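Local coordinates for protein ubiquitin-conjugating ligase MGC351130 (Homo sapiens, PDB 1YRV) that catalyses the covalent attachment of ubiquitin to other proteins, as an E2 conjugating enzyme that takes ubiquitin from E1 onto its own cysteine, at residues A[43-48]-A[126-131]; A[74-79]-A[85-90]; A[107-112]-A[132-137]. All blocks are in the same frame, centred on the assembly; numbering follows the deposited sequence.

Contact 1: A[43-48]-A[126-131]; sequences ITAKPV and SILLAL
Ile43, Ala45, Leu128 and Leu129 meet through methyl groups alone, with no flat group between the segments. Leu128 does most of the joining from the helix side. Leu128 CD1 reaches Ala45 CB at 3.8 Å and Ile43 CG2 at 3.9 Å, one methyl touching two strand residues, both of which direct their side chains toward the helix at CB. The side chain of Leu129 runs at about a right angle to that of Ile43, and Leu129 CD2 meets Ile43 CD1 at 3.8 Å. Ile43 can serve both leucines because its branches diverge: chi1 of -80° sets CG1 beside the backbone N, carrying CD1 to Leu129, while CG2 lies anti to that N and faces Leu128. The contact is modest, burying 174 Å² in all, and its hold is purely apolar. Leu35 of helix 23-38 touches both Ala45 and Leu128, so that helix joins the packing as a third element. Strand 43-47 and helix 126-131 cross at 139° with their axes 9.9 Å apart, a helix laid over an edge strand of the antiparallel four-stranded sheet, as in the alpha/beta UBC fold of E2 enzymes.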
loop_
_atom_site.group_PDB
_atom_site.type_symbol
_atom_site.label_atom_id
_atom_site.label_comp_id
_atom_site.label_asym_id
_atom_site.label_seq_id
_atom_site.Cartn_x
_atom_site.Cartn_y
_atom_site.Cartn_z
ATOM N N ILE A 43 11.222 2.900 -1.764
ATOM C CA ILE A 43 10.022 2.537 -2.479
ATOM C C ILE A 43 10.315 1.982 -3.870
ATOM O O ILE A 43 10.988 2.613 -4.684
ATOM C CB ILE A 43 9.111 3.751 -2.590
ATOM C CG1 ILE A 43 8.356 3.925 -1.280
ATOM C CG2 ILE A 43 8.172 3.595 -3.767
ATOM C CD1 ILE A 43 8.130 5.324 -0.923
ATOM N N THR A 44 9.790 0.795 -4.132
ATOM C CA THR A 44 9.980 0.125 -5.410
ATOM C C THR A 44 8.630 -0.345 -5.872
ATOM O O THR A 44 7.844 -0.868 -5.076
ATOM C CB THR A 44 10.872 -1.091 -5.249
ATOM O OG1 THR A 44 12.013 -0.723 -4.465
ATOM C CG2 THR A 44 11.340 -1.591 -6.602
ATOM N N ALA A 45 8.348 -0.147 -7.153
ATOM C CA ALA A 45 7.062 -0.552 -7.715
ATOM C C ALA A 45 7.291 -0.936 -9.153
ATOM O O ALA A 45 7.937 -0.217 -9.906
ATOM C CB ALA A 45 6.066 0.584 -7.613
ATOM N N LYS A 46 6.776 -2.088 -9.527
ATOM C CA LYS A 46 6.972 -2.560 -10.877
ATOM C C LYS A 46 5.685 -3.122 -11.467
ATOM O O LYS A 46 4.982 -3.892 -10.808
ATOM C CB LYS A 46 8.054 -3.642 -10.856
ATOM C CG LYS A 46 8.583 -4.055 -12.217
ATOM C CD LYS A 46 9.473 -2.967 -12.861
ATOM C CE LYS A 46 9.601 -3.237 -14.370
ATOM N NZ LYS A 46 9.439 -4.720 -14.664
ATOM N N PRO A 47 5.342 -2.721 -12.710
ATOM C CA PRO A 47 4.130 -3.230 -13.356
ATOM C C PRO A 47 4.415 -4.707 -13.609
ATOM O O PRO A 47 5.475 -5.066 -14.122
ATOM C CB PRO A 47 4.080 -2.471 -14.676
ATOM C CG PRO A 47 4.925 -1.326 -14.476
ATOM C CD PRO A 47 6.051 -1.813 -13.616
ATOM N N VAL A 48 3.473 -5.561 -13.266
ATOM C CA VAL A 48 3.686 -6.969 -13.467
ATOM C C VAL A 48 2.713 -7.484 -14.535
ATOM O O VAL A 48 2.394 -8.668 -14.588
ATOM C CB VAL A 48 3.541 -7.702 -12.111
ATOM C CG1 VAL A 48 2.081 -7.797 -11.703
ATOM C CG2 VAL A 48 4.214 -9.041 -12.175
ATOM N N SER A 126 1.675 9.179 -4.841
ATOM C CA SER A 126 0.929 9.578 -3.654
ATOM C C SER A 126 0.574 8.387 -2.838
ATOM O O SER A 126 0.820 8.325 -1.633
ATOM C CB SER A 126 -0.387 10.247 -4.026
ATOM O OG SER A 126 -0.171 11.529 -4.521
ATOM N N ILE A 127 -0.067 7.449 -3.516
ATOM C CA ILE A 127 -0.505 6.212 -2.907
ATOM C C ILE A 127 0.653 5.494 -2.225
ATOM O O ILE A 127 0.506 4.961 -1.133
ATOM C CB ILE A 127 -1.087 5.299 -3.980
ATOM C CG1 ILE A 127 -2.222 6.054 -4.720
ATOM C CG2 ILE A 127 -1.450 3.971 -3.348
ATOM C CD1 ILE A 127 -2.823 5.281 -5.858
ATOM N N LEU A 128 1.806 5.485 -2.871
ATOM C CA LEU A 128 2.949 4.795 -2.306
ATOM C C LEU A 128 3.476 5.536 -1.065
ATOM O O LEU A 128 3.695 4.910 -0.032
ATOM C CB LEU A 128 4.028 4.610 -3.385
ATOM C CG LEU A 128 3.640 3.708 -4.583
ATOM C CD1 LEU A 128 4.783 3.526 -5.627
ATOM C CD2 LEU A 128 3.271 2.329 -4.009
ATOM N N LEU A 129 3.646 6.857 -1.146
ATOM C CA LEU A 129 4.121 7.612 0.006
ATOM C C LEU A 129 3.068 7.556 1.092
ATOM O O LEU A 129 3.397 7.326 2.255
ATOM C CB LEU A 129 4.413 9.081 -0.348
ATOM C CG LEU A 129 5.392 9.354 -1.517
ATOM C CD1 LEU A 129 5.424 10.830 -1.822
ATOM C CD2 LEU A 129 6.815 8.834 -1.189
ATOM N N ALA A 130 1.796 7.747 0.748
ATOM C CA ALA A 130 0.782 7.702 1.803
ATOM C C ALA A 130 0.803 6.352 2.513
ATOM O O ALA A 130 0.766 6.296 3.756
ATOM C CB ALA A 130 -0.637 7.993 1.248
ATOM N N LEU A 131 0.861 5.268 1.740
ATOM C CA LEU A 131 0.909 3.905 2.308
ATOM C C LEU A 131 2.051 3.773 3.309
ATOM O O LEU A 131 1.875 3.272 4.415
ATOM C CB LEU A 131 1.108 2.870 1.190
ATOM C CG LEU A 131 -0.053 1.947 0.764
ATOM C CD1 LEU A 131 -1.357 2.634 0.887
ATOM C CD2 LEU A 131 0.195 1.486 -0.661
#

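Contact 2: A[74-79]-A[85-90]; sequences LTIHFT and APPVVK
A beta hairpin of the UBC sheet brings strand 74-77 against strand 88-90, with Thr75 facing Lys90, Ile76 facing Val89 and His77 facing Val88. Thr75 and Lys90 exchange two backbone hydrogen bonds, Thr75 N to Lys90 O at 2.9 Å and Lys90 N to Thr75 O at 3.0 Å. His77 and Val88 form the second such pair; the bond from His77 N to Val88 O is nearly straight, 175° at the hydrogen. Between them lies the non-hydrogen-bonded pair, Ile76 and Val89, side by side with Ile76 CG1 3.8 Å from Val89 CG2. These two point to the face of the sheet packed by helix 124-135, where Leu128 meets Ile76 and Ile127 meets Pro87. Thr75, His77, Val88 and Lys90 occupy the other face, and there a water joins Thr75 OG1 to Val88 O. The His77 ring lies with its edge to Val88 CG2, and His77 ND1 is hydrogen-bonded to OE2 of Glu54 on the adjoining strand. Pro87 CB lies over one face of the Phe78 ring in a CH-pi contact, 3.6 Å from its centroid and 21° off the normal. Pro87 CB also presses on Ile76 CG2 at 3.4 Å, tighter than usual for two carbons; chi1 of -59° puts this methyl anti to the backbone N and leaves CG1 for Val89. A second water accepts from Thr79 N and donates to Ala85 O, bridging the segments beyond the paired strands.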
loop_
_atom_site.group_PDB
_atom_site.type_symbol
_atom_site.label_atom_id
_atom_site.label_comp_id
_atom_site.label_asym_id
_atom_site.label_seq_id
_atom_site.Cartn_x
_atom_site.Cartn_y
_atom_site.Cartn_z
ATOM N N LEU A 74 3.580 -5.639 -1.058
ATOM C CA LEU A 74 2.187 -5.594 -1.463
ATOM C C LEU A 74 1.986 -5.785 -2.957
ATOM O O LEU A 74 2.937 -5.823 -3.735
ATOM C CB LEU A 74 1.647 -4.210 -1.101
ATOM C CG LEU A 74 1.994 -3.663 0.272
ATOM C CD1 LEU A 74 2.185 -2.154 0.223
ATOM C CD2 LEU A 74 0.911 -4.053 1.235
ATOM N N THR A 75 0.722 -5.933 -3.339
ATOM C CA THR A 75 0.361 -5.962 -4.743
ATOM C C THR A 75 -0.720 -4.885 -4.820
ATOM O O THR A 75 -1.532 -4.713 -3.888
ATOM C CB THR A 75 -0.245 -7.307 -5.255
ATOM O OG1 THR A 75 -1.466 -7.571 -4.569
ATOM C CG2 THR A 75 0.709 -8.442 -5.086
ATOM N N ILE A 76 -0.730 -4.150 -5.928
ATOM C CA ILE A 76 -1.731 -3.097 -6.123
ATOM C C ILE A 76 -2.457 -3.370 -7.444
ATOM O O ILE A 76 -1.837 -3.401 -8.512
ATOM C CB ILE A 76 -1.064 -1.694 -6.164
ATOM C CG1 ILE A 76 -0.307 -1.459 -4.845
ATOM C CG2 ILE A 76 -2.109 -0.610 -6.420
ATOM C CD1 ILE A 76 0.258 -0.085 -4.713
ATOM N N HIS A 77 -3.757 -3.604 -7.354
ATOM C CA HIS A 77 -4.558 -3.862 -8.520
ATOM C C HIS A 77 -5.439 -2.677 -8.856
ATOM O O HIS A 77 -6.354 -2.332 -8.117
ATOM C CB HIS A 77 -5.431 -5.082 -8.294
ATOM C CG HIS A 77 -6.609 -5.146 -9.212
ATOM N ND1 HIS A 77 -6.487 -5.378 -10.565
ATOM C CD2 HIS A 77 -7.930 -4.959 -8.979
ATOM C CE1 HIS A 77 -7.681 -5.332 -11.127
ATOM N NE2 HIS A 77 -8.574 -5.078 -10.187
ATOM N N PHE A 78 -5.103 -2.022 -9.956
ATOM C CA PHE A 78 -5.896 -0.918 -10.477
ATOM C C PHE A 78 -6.967 -1.503 -11.408
ATOM O O PHE A 78 -6.858 -2.653 -11.864
ATOM C CB PHE A 78 -5.039 0.018 -11.301
ATOM C CG PHE A 78 -4.071 0.793 -10.491
ATOM C CD1 PHE A 78 -2.781 0.325 -10.299
ATOM C CD2 PHE A 78 -4.447 2.013 -9.915
ATOM C CE1 PHE A 78 -1.874 1.060 -9.544
ATOM C CE2 PHE A 78 -3.549 2.765 -9.148
ATOM C CZ PHE A 78 -2.256 2.304 -8.959
ATOM N N THR A 79 -7.987 -0.705 -11.685
ATOM C CA THR A 79 -9.061 -1.080 -12.585
ATOM C C THR A 79 -9.157 -0.020 -13.714
ATOM O O THR A 79 -8.631 1.097 -13.596
ATOM C CB THR A 79 -10.400 -1.062 -11.868
ATOM O OG1 THR A 79 -10.727 0.300 -11.539
ATOM C CG2 THR A 79 -10.358 -1.908 -10.607
ATOM N N ALA A 85 -11.599 5.677 -9.310
ATOM C CA ALA A 85 -11.659 4.669 -8.269
ATOM C C ALA A 85 -10.277 4.271 -7.795
ATOM O O ALA A 85 -9.335 4.194 -8.596
ATOM C CB ALA A 85 -12.367 3.434 -8.792
ATOM N N PRO A 86 -10.155 3.969 -6.489
ATOM C CA PRO A 86 -8.888 3.555 -5.865
ATOM C C PRO A 86 -8.440 2.152 -6.254
ATOM O O PRO A 86 -9.250 1.278 -6.531
ATOM C CB PRO A 86 -9.181 3.628 -4.356
ATOM C CG PRO A 86 -10.700 3.325 -4.275
ATOM C CD PRO A 86 -11.212 4.162 -5.467
ATOM N N PRO A 87 -7.124 1.912 -6.284
ATOM C CA PRO A 87 -6.704 0.558 -6.642
ATOM C C PRO A 87 -7.035 -0.344 -5.454
ATOM O O PRO A 87 -7.512 0.136 -4.421
ATOM C CB PRO A 87 -5.182 0.703 -6.865
ATOM C CG PRO A 87 -4.800 1.827 -5.930
ATOM C CD PRO A 87 -5.979 2.804 -6.025
ATOM N N VAL A 88 -6.853 -1.646 -5.604
ATOM C CA VAL A 88 -7.070 -2.534 -4.471
ATOM C C VAL A 88 -5.664 -2.948 -4.018
ATOM O O VAL A 88 -4.879 -3.490 -4.806
ATOM C CB VAL A 88 -7.815 -3.816 -4.838
ATOM C CG1 VAL A 88 -7.805 -4.760 -3.632
ATOM C CG2 VAL A 88 -9.266 -3.515 -5.258
ATOM N N VAL A 89 -5.347 -2.693 -2.759
ATOM C CA VAL A 89 -4.036 -3.040 -2.235
ATOM C C VAL A 89 -4.175 -4.234 -1.283
ATOM O O VAL A 89 -5.082 -4.288 -0.432
ATOM C CB VAL A 89 -3.392 -1.827 -1.463
ATOM C CG1 VAL A 89 -2.120 -2.264 -0.750
ATOM C CG2 VAL A 89 -3.088 -0.685 -2.427
ATOM N N LYS A 90 -3.277 -5.190 -1.452
ATOM C CA LYS A 90 -3.262 -6.355 -0.610
ATOM C C LYS A 90 -1.857 -6.740 -0.234
ATOM O O LYS A 90 -0.916 -6.575 -1.020
ATOM C CB LYS A 90 -3.922 -7.529 -1.304
ATOM C CG LYS A 90 -5.420 -7.418 -1.357
ATOM C CD LYS A 90 -6.017 -8.519 -2.218
ATOM C CE LYS A 90 -7.542 -8.385 -2.277
ATOM N NZ LYS A 90 -8.140 -8.368 -0.875
HETATM O O HOH W 1 -4.127 -6.215 -4.811
HETATM O O HOH W 2 -8.647 1.731 -9.907
#

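Contact 3: A[107-112]-A[132-137]; sequences PCIDFL and QVMLSN
Met134 reaches Ile109 and Phe111 because its CG stands anti to the carbonyl carbon (chi1 -55°) and the chain beyond is extended, which carries the sulfur and terminal methyl well clear of the helix. Phe111 takes the less common setting, with CG between its backbone N and carbonyl carbon at chi1 76°, and this swings one edge of the ring to the methionine. Met134 CE lies near the ring plane, 3.8 Å from Phe111 CE2. Met134 SD is 5.1 Å from the centroid of the Phe111 ring and 79° off the normal, so the Met-aromatic contact is made at the edge rather than over a face. Tyr122 stacks on this ring, while Ala130 touches it from the preceding turn of helix 124-135. Met134 SD also meets Ile109 CG2 at 3.6 Å, the two side chains slanting across each other. Ile109 occupies the N-cap position of the short helix 110-113, which in this E2 fold follows directly on the active-site segment: Cys108, predicted to carry the glycyl thioester of ubiquitin, is its neighbour in sequence. On the other side of the cysteine, Pro107 CB lies 4.0 Å from Leu135 CD2. The contacts thus come from alternate residues, Pro107, Ile109 and Phe111, and Cys108 itself makes none with segment 132-137. Within that segment, Ser136 OG donates to Gln132 O at 2.9 Å and also bonds to the backbone N of Leu62, while Leu135 O accepts a hydrogen bond from His97 NE2.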
loop_
_atom_site.group_PDB
_atom_site.type_symbol
_atom_site.label_atom_id
_atom_site.label_comp_id
_atom_site.label_asym_id
_atom_site.label_seq_id
_atom_site.Cartn_x
_atom_site.Cartn_y
_atom_site.Cartn_z
ATOM N N PRO A 107 -5.113 -3.774 3.869
ATOM C CA PRO A 107 -4.914 -2.682 4.827
ATOM C C PRO A 107 -6.094 -1.712 4.918
ATOM O O PRO A 107 -6.549 -1.242 3.905
ATOM C CB PRO A 107 -3.669 -2.000 4.293
ATOM C CG PRO A 107 -3.798 -2.178 2.808
ATOM C CD PRO A 107 -4.288 -3.593 2.659
ATOM N N CYS A 108 -6.568 -1.409 6.120
ATOM C CA CYS A 108 -7.670 -0.481 6.305
ATOM C C CYS A 108 -7.146 0.933 6.162
ATOM O O CYS A 108 -6.570 1.503 7.095
ATOM C CB CYS A 108 -8.279 -0.622 7.687
ATOM S SG CYS A 108 -8.927 -2.250 8.043
ATOM N N ILE A 109 -7.354 1.491 4.982
ATOM C CA ILE A 109 -6.895 2.824 4.672
ATOM C C ILE A 109 -8.101 3.590 4.202
ATOM O O ILE A 109 -8.775 3.162 3.272
ATOM C CB ILE A 109 -5.886 2.802 3.515
ATOM C CG1 ILE A 109 -4.682 1.944 3.890
ATOM C CG2 ILE A 109 -5.487 4.227 3.156
ATOM C CD1 ILE A 109 -4.002 2.375 5.161
ATOM N N ASP A 110 -8.361 4.731 4.808
ATOM C CA ASP A 110 -9.517 5.519 4.400
ATOM C C ASP A 110 -9.712 5.818 2.917
ATOM O O ASP A 110 -10.757 5.481 2.351
ATOM C CB ASP A 110 -9.546 6.832 5.164
ATOM C CG ASP A 110 -10.017 6.640 6.554
ATOM O OD1 ASP A 110 -10.799 7.504 7.051
ATOM O OD2 ASP A 110 -9.599 5.608 7.154
ATOM N N PHE A 111 -8.723 6.466 2.308
ATOM C CA PHE A 111 -8.808 6.830 0.908
ATOM C C PHE A 111 -8.903 5.637 -0.009
ATOM O O PHE A 111 -9.076 5.783 -1.219
ATOM C CB PHE A 111 -7.635 7.718 0.503
ATOM C CG PHE A 111 -6.337 6.993 0.335
ATOM C CD1 PHE A 111 -6.028 6.336 -0.854
ATOM C CD2 PHE A 111 -5.392 7.019 1.348
ATOM C CE1 PHE A 111 -4.764 5.703 -1.037
ATOM C CE2 PHE A 111 -4.129 6.396 1.192
ATOM C CZ PHE A 111 -3.820 5.740 -0.006
ATOM N N LEU A 112 -8.838 4.452 0.580
ATOM C CA LEU A 112 -8.926 3.244 -0.197
ATOM C C LEU A 112 -10.257 2.571 0.005
ATOM O O LEU A 112 -10.786 1.945 -0.913
ATOM C CB LEU A 112 -7.808 2.284 0.182
ATOM C CG LEU A 112 -6.396 2.594 -0.309
ATOM C CD1 LEU A 112 -5.574 1.382 0.038
ATOM C CD2 LEU A 112 -6.334 2.832 -1.839
ATOM N N GLN A 132 3.229 4.207 2.899
ATOM C CA GLN A 132 4.387 4.148 3.769
ATOM C C GLN A 132 4.114 4.782 5.120
ATOM O O GLN A 132 4.306 4.149 6.136
ATOM C CB GLN A 132 5.568 4.843 3.104
ATOM C CG GLN A 132 6.806 4.799 3.936
ATOM C CD GLN A 132 8.019 5.369 3.208
ATOM O OE1 GLN A 132 8.153 6.582 3.045
ATOM N NE2 GLN A 132 8.891 4.486 2.738
ATOM N N VAL A 133 3.636 6.019 5.133
ATOM C CA VAL A 133 3.377 6.677 6.397
ATOM C C VAL A 133 2.284 6.040 7.226
ATOM O O VAL A 133 2.457 5.821 8.428
ATOM C CB VAL A 133 3.006 8.129 6.198
ATOM C CG1 VAL A 133 2.744 8.781 7.550
ATOM C CG2 VAL A 133 4.137 8.842 5.452
ATOM N N MET A 134 1.161 5.745 6.587
ATOM C CA MET A 134 0.032 5.156 7.264
ATOM C C MET A 134 0.349 3.777 7.802
ATOM O O MET A 134 0.094 3.499 8.955
ATOM C CB MET A 134 -1.177 5.090 6.314
ATOM C CG MET A 134 -1.585 6.435 5.671
ATOM S SD MET A 134 -3.331 6.535 4.973
ATOM C CE MET A 134 -3.340 8.359 4.368
ATOM N N LEU A 135 0.917 2.910 6.979
ATOM C CA LEU A 135 1.206 1.569 7.457
ATOM C C LEU A 135 2.277 1.550 8.575
ATOM O O LEU A 135 2.438 0.542 9.295
ATOM C CB LEU A 135 1.606 0.660 6.288
ATOM C CG LEU A 135 0.417 0.168 5.448
ATOM C CD1 LEU A 135 0.882 -0.247 4.057
ATOM C CD2 LEU A 135 -0.307 -0.993 6.146
ATOM N N SER A 136 2.987 2.662 8.741
ATOM C CA SER A 136 3.992 2.761 9.793
ATOM C C SER A 136 3.437 3.475 11.023
ATOM O O SER A 136 4.163 3.700 11.982
ATOM C CB SER A 136 5.214 3.514 9.290
ATOM O OG SER A 136 5.776 2.829 8.203
ATOM N N ASN A 137 2.155 3.821 10.985
ATOM C CA ASN A 137 1.512 4.520 12.077
ATOM C C ASN A 137 0.088 4.068 12.210
ATOM O O ASN A 137 -0.835 4.750 11.784
ATOM C CB ASN A 137 1.541 6.029 11.847
ATOM C CG ASN A 137 2.952 6.567 11.788
ATOM O OD1 ASN A 137 3.715 6.437 12.751
ATOM N ND2 ASN A 137 3.322 7.147 10.651
#

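How the contacts relate
From the N terminus, the chain enters the sheet at strand 43-47, whose partner in contact 1 comes only after a long excursion to helix 124-135. Contact 2 is a short hairpin closure nested inside that loop. The chain then passes from strand 88-91 to the active-site segment 107-112, which opens contact 3 after contact 2 has closed. Segment 107-112 lies inside the loop of contact 1, but contact 3 closes only at 132-137, past 126-131, so the two cross. Helix 124-135 serves both. Leu131 ties all three together, its CD2 packing on Leu74 CD1 and its CD1 on Phe111 CZ, and Val89 O beside Pro107 CD links contacts 2 and 3.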